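Long-range contact in DNA-binding protein Sso10a-2 (Sulfolobus solfataricus, PDB 4HW0), which binds DNA, probably through its winged-helix domain, and is likely to help compact and organise the archaeal chromatin: residues 22-27 and 64-69. Sequence-based numbering, arbitrary orientation.
Sequences EPKCGI and IYEITE
In the winged-helix fold, the short strand 24-25 after the first helix pairs antiparallel with 62-67, the second strand of the wing hairpin, completing a three-stranded sheet of order 1-3-2. The backbone does most of the joining. Cys-25 and Tyr-65 form a hydrogen-bonded pair: Tyr-65 N reaches Cys-25 O at 2.8 Å, nearly straight at 171°, and Cys-25 N returns to Tyr-65 O at 2.9 Å. Two residues on, past Lys-24 and Glu-66, Pro-23, joined to Glu-22 by a cis peptide bond and with no N-H to give, offers its carbonyl, and Ile-67 N donates to that Pro-23 O at 3.1 Å.

The face bearing Lys-24 and Glu-66 is polar, as suits the more open side. These side chains of a non-hydrogen-bonded pair run side by side, their CG atoms 3.9 Å apart, and end in a salt bridge whose NZ to OE2 bond is weak. Glu-66 OE2 also pairs with Lys-57 on strand 54-59, so one carboxylate serves both neighbouring strands; an alanine here removes both ion pairs, which would probably loosen the hold between the three strands on this face.

The other face turns inward. Cys-25 SG, in the crowded position between backbone N and carbonyl carbon (chi1 55°), packs against Tyr-65 CB and closes a disulfide with Cys-21, while the Tyr-65 side chain packs on Leu-45 and Val-49 of helix 38-50, its large apolar surface suiting this buried site. Gly-26, the N-cap residue of the next helix, meets Ile-64 CD1 through its CA. Beyond the paired residues, a water donates to both Pro-23 O and Ile-67 O, 2.8 Å from each.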
ATOM      1  N   GLU A  22       1.586 -21.391  17.295  1.00 41.30           N
ATOM      2  CA  GLU A  22       2.802 -21.252  18.036  1.00 46.44           C
ATOM      3  C   GLU A  22       2.686 -21.781  19.442  1.00 46.14           C
ATOM      4  O   GLU A  22       2.004 -21.179  20.253  1.00 46.19           O
ATOM      5  CB  GLU A  22       3.166 -19.795  18.068  1.00 54.09           C
ATOM      6  CG  GLU A  22       4.208 -19.493  19.138  1.00 61.08           C
ATOM      7  CD  GLU A  22       5.597 -19.501  18.547  1.00 61.66           C
ATOM      8  OE1 GLU A  22       5.869 -18.548  17.789  1.00 60.30           O
ATOM      9  OE2 GLU A  22       6.369 -20.449  18.844  1.00 57.58           O
ATOM     10  N   PRO A  23       3.398 -22.887  19.751  1.00 43.39           N
ATOM     11  CA  PRO A  23       4.312 -23.661  18.887  1.00 43.32           C
ATOM     12  C   PRO A  23       3.599 -24.600  17.921  1.00 40.54           C
ATOM     13  O   PRO A  23       4.134 -24.908  16.855  1.00 38.70           O
ATOM     14  CB  PRO A  23       5.125 -24.471  19.908  1.00 44.60           C
ATOM     15  CG  PRO A  23       4.173 -24.677  21.054  1.00 43.81           C
ATOM     16  CD  PRO A  23       3.276 -23.482  21.098  1.00 46.90           C
ATOM     17  N   LYS A  24       2.410 -25.059  18.314  1.00 37.53           N
ATOM     18  CA  LYS A  24       1.661 -26.071  17.588  1.00 38.70           C
ATOM     19  C   LYS A  24       0.197 -25.643  17.407  1.00 35.63           C
ATOM     20  O   LYS A  24      -0.350 -24.798  18.166  1.00 36.21           O
ATOM     21  CB  LYS A  24       1.600 -27.404  18.375  1.00 44.59           C
ATOM     22  CG  LYS A  24       2.872 -28.051  18.867  1.00 57.41           C
ATOM     23  CD  LYS A  24       2.620 -29.452  19.475  1.00 68.22           C
ATOM     24  CE  LYS A  24       3.859 -30.327  19.591  1.00 79.86           C
ATOM     25  NZ  LYS A  24       5.159 -29.607  19.477  1.00 81.19           N
ATOM     26  N   CYS A  25      -0.483 -26.298  16.477  1.00 31.96           N
ATOM     27  CA  CYS A  25      -1.923 -26.078  16.249  1.00 32.89           C
ATOM     28  C   CYS A  25      -2.468 -27.334  15.591  1.00 31.40           C
ATOM     29  O   CYS A  25      -1.865 -27.896  14.658  1.00 32.78           O
ATOM     30  CB  CYS A  25      -2.202 -24.830  15.374  1.00 31.03           C
ATOM     31  SG  CYS A  25      -1.312 -24.888  13.795  0.88 34.84           S
ATOM     32  N   GLY A  26      -3.617 -27.766  16.036  1.00 31.63           N
ATOM     33  CA  GLY A  26      -4.459 -28.678  15.266  1.00 31.64           C
ATOM     34  C   GLY A  26      -5.501 -27.894  14.467  1.00 32.14           C
ATOM     35  O   GLY A  26      -5.508 -26.663  14.455  1.00 30.73           O
ATOM     36  N   ILE A  27      -6.365 -28.620  13.795  1.00 33.00           N
ATOM     37  CA  ILE A  27      -7.299 -28.011  12.866  1.00 34.21           C
ATOM     38  C   ILE A  27      -8.334 -27.142  13.569  1.00 34.21           C
ATOM     39  O   ILE A  27      -8.758 -26.138  13.022  1.00 32.65           O
ATOM     40  CB  ILE A  27      -7.938 -29.102  12.000  1.00 38.72           C
ATOM     41  CG1 ILE A  27      -8.752 -28.505  10.840  1.00 39.96           C
ATOM     42  CG2 ILE A  27      -8.809 -30.016  12.826  1.00 40.48           C
ATOM     43  CD1 ILE A  27      -7.927 -27.858   9.750  1.00 38.24           C
ATOM     44  N   ILE A  64      -1.251 -32.420  13.423  1.00 34.42           N
ATOM     45  CA  ILE A  64      -0.717 -31.369  14.271  1.00 36.25           C
ATOM     46  C   ILE A  64       0.317 -30.644  13.466  1.00 35.55           C
ATOM     47  O   ILE A  64       1.177 -31.295  12.844  1.00 33.86           O
ATOM     48  CB  ILE A  64      -0.034 -31.926  15.522  1.00 42.39           C
ATOM     49  CG1 ILE A  64      -1.057 -32.620  16.418  1.00 48.17           C
ATOM     50  CG2 ILE A  64       0.683 -30.835  16.306  1.00 43.39           C
ATOM     51  CD1 ILE A  64      -2.310 -31.793  16.740  1.00 49.40           C
ATOM     52  N   TYR A  65       0.214 -29.324  13.436  1.00 31.74           N
ATOM     53  CA  TYR A  65       1.153 -28.502  12.692  1.00 31.10           C
ATOM     54  C   TYR A  65       2.030 -27.718  13.649  1.00 31.58           C
ATOM     55  O   TYR A  65       1.602 -27.319  14.770  1.00 31.53           O
ATOM     56  CB  TYR A  65       0.398 -27.571  11.767  1.00 30.03           C
ATOM     57  CG  TYR A  65      -0.459 -28.256  10.754  1.00 29.71           C
ATOM     58  CD1 TYR A  65      -1.768 -28.634  11.069  1.00 29.97           C
ATOM     59  CD2 TYR A  65      -0.013 -28.457   9.465  1.00 29.46           C
ATOM     60  CE1 TYR A  65      -2.562 -29.251  10.132  1.00 30.47           C
ATOM     61  CE2 TYR A  65      -0.817 -29.068   8.519  1.00 28.87           C
ATOM     62  CZ  TYR A  65      -2.064 -29.486   8.865  1.00 29.44           C
ATOM     63  OH  TYR A  65      -2.858 -30.113   7.904  1.00 29.96           O
ATOM     64  N   GLU A  66       3.282 -27.588  13.295  1.00 29.76           N
ATOM     65  CA  GLU A  66       4.205 -26.854  14.142  1.00 32.28           C
ATOM     66  C   GLU A  66       4.882 -25.805  13.362  1.00 28.83           C
ATOM     67  O   GLU A  66       5.423 -26.104  12.304  1.00 28.39           O
ATOM     68  CB  GLU A  66       5.334 -27.712  14.660  1.00 38.11           C
ATOM     69  CG  GLU A  66       4.887 -28.748  15.594  1.00 49.97           C
ATOM     70  CD  GLU A  66       6.078 -29.663  15.983  1.00 61.49           C
ATOM     71  OE1 GLU A  66       7.276 -29.222  15.795  1.00 63.26           O
ATOM     72  OE2 GLU A  66       5.789 -30.796  16.474  1.00 63.74           O
ATOM     73  N   ILE A  67       4.951 -24.607  13.898  1.00 28.32           N
ATOM     74  CA  ILE A  67       5.559 -23.510  13.160  1.00 27.62           C
ATOM     75  C   ILE A  67       7.047 -23.730  13.196  1.00 29.66           C
ATOM     76  O   ILE A  67       7.580 -24.188  14.210  1.00 27.09           O
ATOM     77  CB  ILE A  67       5.189 -22.136  13.713  1.00 28.43           C
ATOM     78  CG1 ILE A  67       5.511 -21.011  12.695  1.00 26.81           C
ATOM     79  CG2 ILE A  67       5.783 -21.882  15.093  1.00 29.64           C
ATOM     80  CD1 ILE A  67       4.844 -19.671  13.080  1.00 26.53           C
ATOM     81  N   THR A  68       7.686 -23.412  12.083  1.00 28.38           N
ATOM     82  CA  THR A  68       9.125 -23.524  11.961  1.00 29.26           C
ATOM     83  C   THR A  68       9.756 -22.147  12.124  1.00 30.15           C
ATOM     84  O   THR A  68       9.081 -21.113  12.165  1.00 27.80           O
ATOM     85  CB  THR A  68       9.506 -24.035  10.593  1.00 28.57           C
ATOM     86  OG1 THR A  68       9.161 -23.073   9.602  1.00 27.53           O
ATOM     87  CG2 THR A  68       8.759 -25.343  10.272  1.00 28.82           C
ATOM     88  N   GLU A  69      11.077 -22.138  12.204  1.00 30.91           N
ATOM     89  CA  GLU A  69      11.785 -20.876  12.254  1.00 33.83           C
ATOM     90  C   GLU A  69      11.439 -20.026  11.039  1.00 31.46           C
ATOM     91  O   GLU A  69      11.183 -18.822  11.138  1.00 32.14           O
ATOM     92  CB  GLU A  69      13.275 -21.188  12.379  1.00 38.68           C
ATOM     93  CG  GLU A  69      14.203 -20.057  12.072  1.00 42.60           C
ATOM     94  CD  GLU A  69      14.486 -19.192  13.271  1.00 46.25           C
ATOM     95  OE1 GLU A  69      13.575 -19.036  14.131  1.00 48.20           O
ATOM     96  OE2 GLU A  69      15.632 -18.683  13.362  1.00 48.50           O
TER
HETATM   97  O   HOH W   1       6.905 -24.678  16.931  1.00 35.86           O